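Local coordinates for ORF10 (Moritella marina, PDB 6RIW), which probably catalyses chain-extending condensation of acyl groups, as the ketosynthase-chain length factor didomain of a polyunsaturated fatty acid synthase, at residues 146-151 with 919-924; 131-136 with 167-172. All blocks are in the same frame, centred on the assembly; numbering follows the deposited sequence.

Interaction 1. Residues 146-151 with 919-924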
# COMPACT_ATOMS: atom_id res chain seq x y z
N LYS A 146 17.12 10.39 -31.54
CA LYS A 146 18.02 10.04 -32.64
C LYS A 146 17.35 10.27 -33.99
O LYS A 146 17.96 10.82 -34.92
CB LYS A 146 18.47 8.58 -32.53
CG LYS A 146 19.46 8.26 -31.41
CD LYS A 146 19.84 6.79 -31.51
CE LYS A 146 21.19 6.50 -30.86
NZ LYS A 146 21.17 6.72 -29.37
N ALA A 147 16.08 9.85 -34.12
CA ALA A 147 15.38 10.01 -35.39
C ALA A 147 15.12 11.47 -35.72
O ALA A 147 15.10 11.85 -36.90
CB ALA A 147 14.06 9.23 -35.37
N VAL A 148 14.93 12.31 -34.71
CA VAL A 148 14.60 13.71 -34.93
C VAL A 148 15.86 14.56 -35.14
O VAL A 148 15.91 15.39 -36.06
CB VAL A 148 13.76 14.25 -33.75
CG1 VAL A 148 13.61 15.74 -33.83
CG2 VAL A 148 12.37 13.59 -33.76
N LEU A 149 16.88 14.35 -34.31
CA LEU A 149 18.00 15.29 -34.17
C LEU A 149 19.26 14.84 -34.89
O LEU A 149 19.87 15.62 -35.62
CB LEU A 149 18.32 15.51 -32.69
CG LEU A 149 17.17 16.07 -31.83
CD1 LEU A 149 17.56 16.06 -30.35
CD2 LEU A 149 16.81 17.46 -32.29
N HIS A 150 19.66 13.59 -34.69
CA HIS A 150 20.99 13.15 -35.06
C HIS A 150 21.11 11.68 -34.72
O HIS A 150 20.77 11.28 -33.59
CB HIS A 150 22.05 13.98 -34.31
CG HIS A 150 23.42 13.89 -34.89
ND1 HIS A 150 24.12 12.70 -34.97
CD2 HIS A 150 24.23 14.85 -35.40
CE1 HIS A 150 25.30 12.93 -35.51
NE2 HIS A 150 25.39 14.22 -35.79
N PRO A 151 21.56 10.84 -35.66
CA PRO A 151 21.71 9.41 -35.38
C PRO A 151 22.65 9.11 -34.23
O PRO A 151 22.56 8.02 -33.64
CB PRO A 151 22.26 8.85 -36.70
CG PRO A 151 22.87 10.03 -37.39
CD PRO A 151 22.01 11.20 -37.02
N ASN A 919 5.83 8.39 -31.34
CA ASN A 919 5.09 9.22 -32.28
C ASN A 919 4.98 10.66 -31.78
O ASN A 919 5.04 11.60 -32.58
CB ASN A 919 3.68 8.65 -32.49
CG ASN A 919 3.67 7.43 -33.38
OD1 ASN A 919 4.71 7.02 -33.93
ND2 ASN A 919 2.50 6.82 -33.53
N ALA A 920 4.74 10.84 -30.48
CA ALA A 920 4.59 12.17 -29.92
C ALA A 920 5.85 13.00 -30.08
O ALA A 920 5.78 14.22 -30.21
CB ALA A 920 4.21 12.10 -28.44
N ILE A 921 7.01 12.36 -30.08
CA ILE A 921 8.27 13.08 -30.28
C ILE A 921 8.61 13.21 -31.76
O ILE A 921 8.83 14.32 -32.26
CB ILE A 921 9.38 12.35 -29.48
CG1 ILE A 921 9.06 12.42 -27.98
CG2 ILE A 921 10.75 12.94 -29.78
CD1 ILE A 921 9.86 11.42 -27.12
N VAL A 922 8.60 12.09 -32.51
CA VAL A 922 9.07 12.12 -33.90
C VAL A 922 8.14 12.93 -34.78
O VAL A 922 8.58 13.52 -35.77
CB VAL A 922 9.27 10.70 -34.48
CG1 VAL A 922 10.32 9.90 -33.70
CG2 VAL A 922 7.96 9.96 -34.57
N ASN A 923 6.84 12.99 -34.47
CA ASN A 923 5.92 13.76 -35.29
C ASN A 923 5.55 15.08 -34.64
O ASN A 923 4.51 15.65 -34.99
CB ASN A 923 4.65 12.96 -35.60
CG ASN A 923 4.94 11.69 -36.37
OD1 ASN A 923 5.88 11.62 -37.17
ND2 ASN A 923 4.13 10.66 -36.14
N SER A 924 6.37 15.57 -33.72
CA SER A 924 6.04 16.81 -33.03
C SER A 924 5.83 17.93 -34.03
O SER A 924 6.57 18.04 -35.02
CB SER A 924 7.14 17.20 -32.05
OG SER A 924 7.00 18.55 -31.68
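V148 holds its CG1 opposite the backbone N (chi1 170°), which leaves CG2 anti to the carbonyl carbon and facing V922. At V922 a chi1 of -61° likewise sets CG1 anti to the carbonyl carbon, where it meets both A147 and V148. The motif is a meeting of two helix C-terminal ends: that of helix 129-148, in the first ketosynthase unit of this thiolase-like didomain, and that of helix 917-922, from the late part of the chain.

The closest approach is made by a methyl against backbone, since V148 CG2 lies 3.6 Å from V922 CA. Such proximity is possible because the main chains themselves come near, the CA atoms of V148 and V922 being 5.8 Å apart. The same methyl reaches CG1 of V922 at 4.2 Å and CG2 of I921 at 4.3 Å, so one methyl touches both residues. Beside it, A147 CB meets V922 CG1 at 4.2 Å, an apolar touch of the same length as that of V148 to this methyl, at the exposed A147. No hydrogen bond spans the two segments, so methyl packing carries this patch.

Other residues border it. V148 also touches L929 and K933 of helix 929-934, while I921 and V922 lean on A144 one turn earlier in helix 129-148. The magnesium site is not part of this contact.

Helix 917-922 ends as N923 leaves helical torsions. Carbonyl O of I921, 3.9 Å from V148 CG2, then accepts a bond from S924 N at 3.1 Å.

Interaction 2. Residues 131-136 with 167-172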
# COMPACT_ATOMS: atom_id res chain seq x y z
N GLN A 131 14.96 2.08 -10.74
CA GLN A 131 16.03 1.54 -11.57
C GLN A 131 15.54 0.43 -12.49
O GLN A 131 16.13 0.19 -13.55
CB GLN A 131 17.18 0.99 -10.70
CG GLN A 131 17.91 2.02 -9.86
CD GLN A 131 19.08 2.65 -10.61
OE1 GLN A 131 19.33 2.34 -11.77
NE2 GLN A 131 19.80 3.56 -9.93
N LEU A 132 14.45 -0.24 -12.12
CA LEU A 132 13.94 -1.36 -12.89
C LEU A 132 13.06 -0.94 -14.06
O LEU A 132 12.81 -1.77 -14.94
CB LEU A 132 13.15 -2.32 -11.98
CG LEU A 132 13.98 -3.00 -10.88
CD1 LEU A 132 13.08 -3.60 -9.79
CD2 LEU A 132 14.85 -4.08 -11.46
N PHE A 133 12.58 0.31 -14.10
CA PHE A 133 11.58 0.68 -15.11
C PHE A 133 11.98 1.88 -15.96
O PHE A 133 11.59 1.96 -17.12
CB PHE A 133 10.24 0.93 -14.43
CG PHE A 133 9.76 -0.27 -13.67
CD1 PHE A 133 9.44 -1.44 -14.35
CD2 PHE A 133 9.70 -0.25 -12.28
CE1 PHE A 133 9.05 -2.58 -13.65
CE2 PHE A 133 9.29 -1.36 -11.56
CZ PHE A 133 8.97 -2.54 -12.23
N MET A 134 12.74 2.82 -15.40
CA MET A 134 13.13 4.00 -16.18
C MET A 134 13.73 3.66 -17.54
O MET A 134 13.44 4.39 -18.51
CB MET A 134 14.13 4.86 -15.39
CG MET A 134 13.58 5.62 -14.21
SD MET A 134 11.97 6.43 -14.45
CE MET A 134 11.41 6.47 -12.74
N PRO A 135 14.57 2.64 -17.70
CA PRO A 135 15.17 2.41 -19.02
C PRO A 135 14.15 2.07 -20.09
O PRO A 135 14.43 2.30 -21.27
CB PRO A 135 16.13 1.23 -18.78
CG PRO A 135 16.46 1.30 -17.34
CD PRO A 135 15.15 1.73 -16.69
N LEU A 136 12.98 1.53 -19.73
CA LEU A 136 11.92 1.33 -20.72
C LEU A 136 11.58 2.64 -21.42
O LEU A 136 11.65 2.75 -22.65
CB LEU A 136 10.66 0.77 -20.06
CG LEU A 136 10.73 -0.62 -19.42
CD1 LEU A 136 9.51 -0.84 -18.49
CD2 LEU A 136 10.77 -1.65 -20.53
N ASP A 167 13.15 -7.98 -6.83
CA ASP A 167 12.27 -7.90 -5.66
C ASP A 167 12.07 -6.46 -5.18
O ASP A 167 11.13 -6.18 -4.44
CB ASP A 167 12.83 -8.76 -4.50
CG ASP A 167 12.58 -10.27 -4.66
OD1 ASP A 167 11.82 -10.70 -5.58
OD2 ASP A 167 13.15 -11.05 -3.86
N ASN A 168 12.96 -5.54 -5.57
CA ASN A 168 12.77 -4.13 -5.26
C ASN A 168 11.55 -3.51 -5.95
O ASN A 168 11.14 -2.41 -5.58
CB ASN A 168 14.04 -3.37 -5.62
CG ASN A 168 15.16 -3.62 -4.62
OD1 ASN A 168 15.02 -3.31 -3.44
ND2 ASN A 168 16.26 -4.23 -5.08
N ALA A 169 10.94 -4.19 -6.91
CA ALA A 169 9.71 -3.65 -7.47
C ALA A 169 8.45 -4.09 -6.71
O ALA A 169 7.35 -3.60 -7.01
CB ALA A 169 9.58 -4.06 -8.94
N LEU A 170 8.59 -5.01 -5.75
CA LEU A 170 7.46 -5.50 -4.97
C LEU A 170 7.31 -4.58 -3.76
O LEU A 170 7.65 -4.91 -2.61
CB LEU A 170 7.67 -6.96 -4.56
CG LEU A 170 7.99 -7.95 -5.70
CD1 LEU A 170 8.28 -9.33 -5.15
CD2 LEU A 170 6.83 -8.01 -6.69
N VAL A 171 6.81 -3.38 -4.04
CA VAL A 171 6.96 -2.30 -3.07
C VAL A 171 5.93 -2.39 -1.95
O VAL A 171 6.27 -2.23 -0.77
CB VAL A 171 6.89 -0.95 -3.82
CG1 VAL A 171 6.63 0.18 -2.83
CG2 VAL A 171 8.20 -0.69 -4.60
N ALA A 172 4.67 -2.66 -2.28
CA ALA A 172 3.61 -2.50 -1.29
C ALA A 172 3.58 -3.63 -0.25
O ALA A 172 3.66 -3.38 0.96
CB ALA A 172 2.25 -2.37 -1.99
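Carboxylate oxygen OD1 of D167 is gripped twice, by a salt bridge to R873 NH2 and a hydrogen bond to Y708 OH, and its partner OD2 bonds Y82 OH. Both partners of OD1 come from the second ketosynthase-like half, so the 3-10 turn carrying N168 and A169, which touch L132, is tied to both halves of the didomain.

Across the contact the forces are apolar. L132 CD1 sits 3.6 Å from A169 CB and equally 3.6 Å from A169 N, pressing on the turn's backbone as well as on its methyl. It also lies alongside N168, 4.3 Å from CB. The next residue of the helix, F133, presents CZ at 3.7 Å to A169 CB; this methyl lies near the ring plane, at the edge. CG of both L132 (chi1 -64°) and F133 (chi1 -58°) is anti to the carbonyl carbon, and from there both groups reach A169. L132 CB lies over the centre of the F133 ring, 3.9 Å above its plane. One alanine methyl thus meets a leucine methyl and a phenyl edge, from directions roughly at right angles.

Beyond A169 the chain makes an inverse gamma turn centred on L170. Around this buried junction, helix 699-706 sends L704 against A169 and E700 against F133, H589 of helix 589-595 meets the F133 ring, and helix 88-104 brings N90 to N168, whose OD1 bonds D87 N. A172 O bonds N121 ND2, just past strand 115-120.

How the interactions relate
From the N terminus, the first segment met is on helix 129-148, which supplies one side of both interactions: 131-136 near its start and 146-151 at and past its end. The loop 167-172, before helix 174-183, then returns to the start of that helix, so interaction 2 closes a short excursion, its segments 31 residues apart. Interaction 1 closes only after 768 residues, when 919-924 arrives. Since the segments alternate along the sequence, the two closures cross. They do not touch: nearest atoms are about 10 Å apart and centres about 27 Å. Interaction 2 packs the start of the helix against the loop in the interior; interaction 1 joins its far end to a late, peripheral helix.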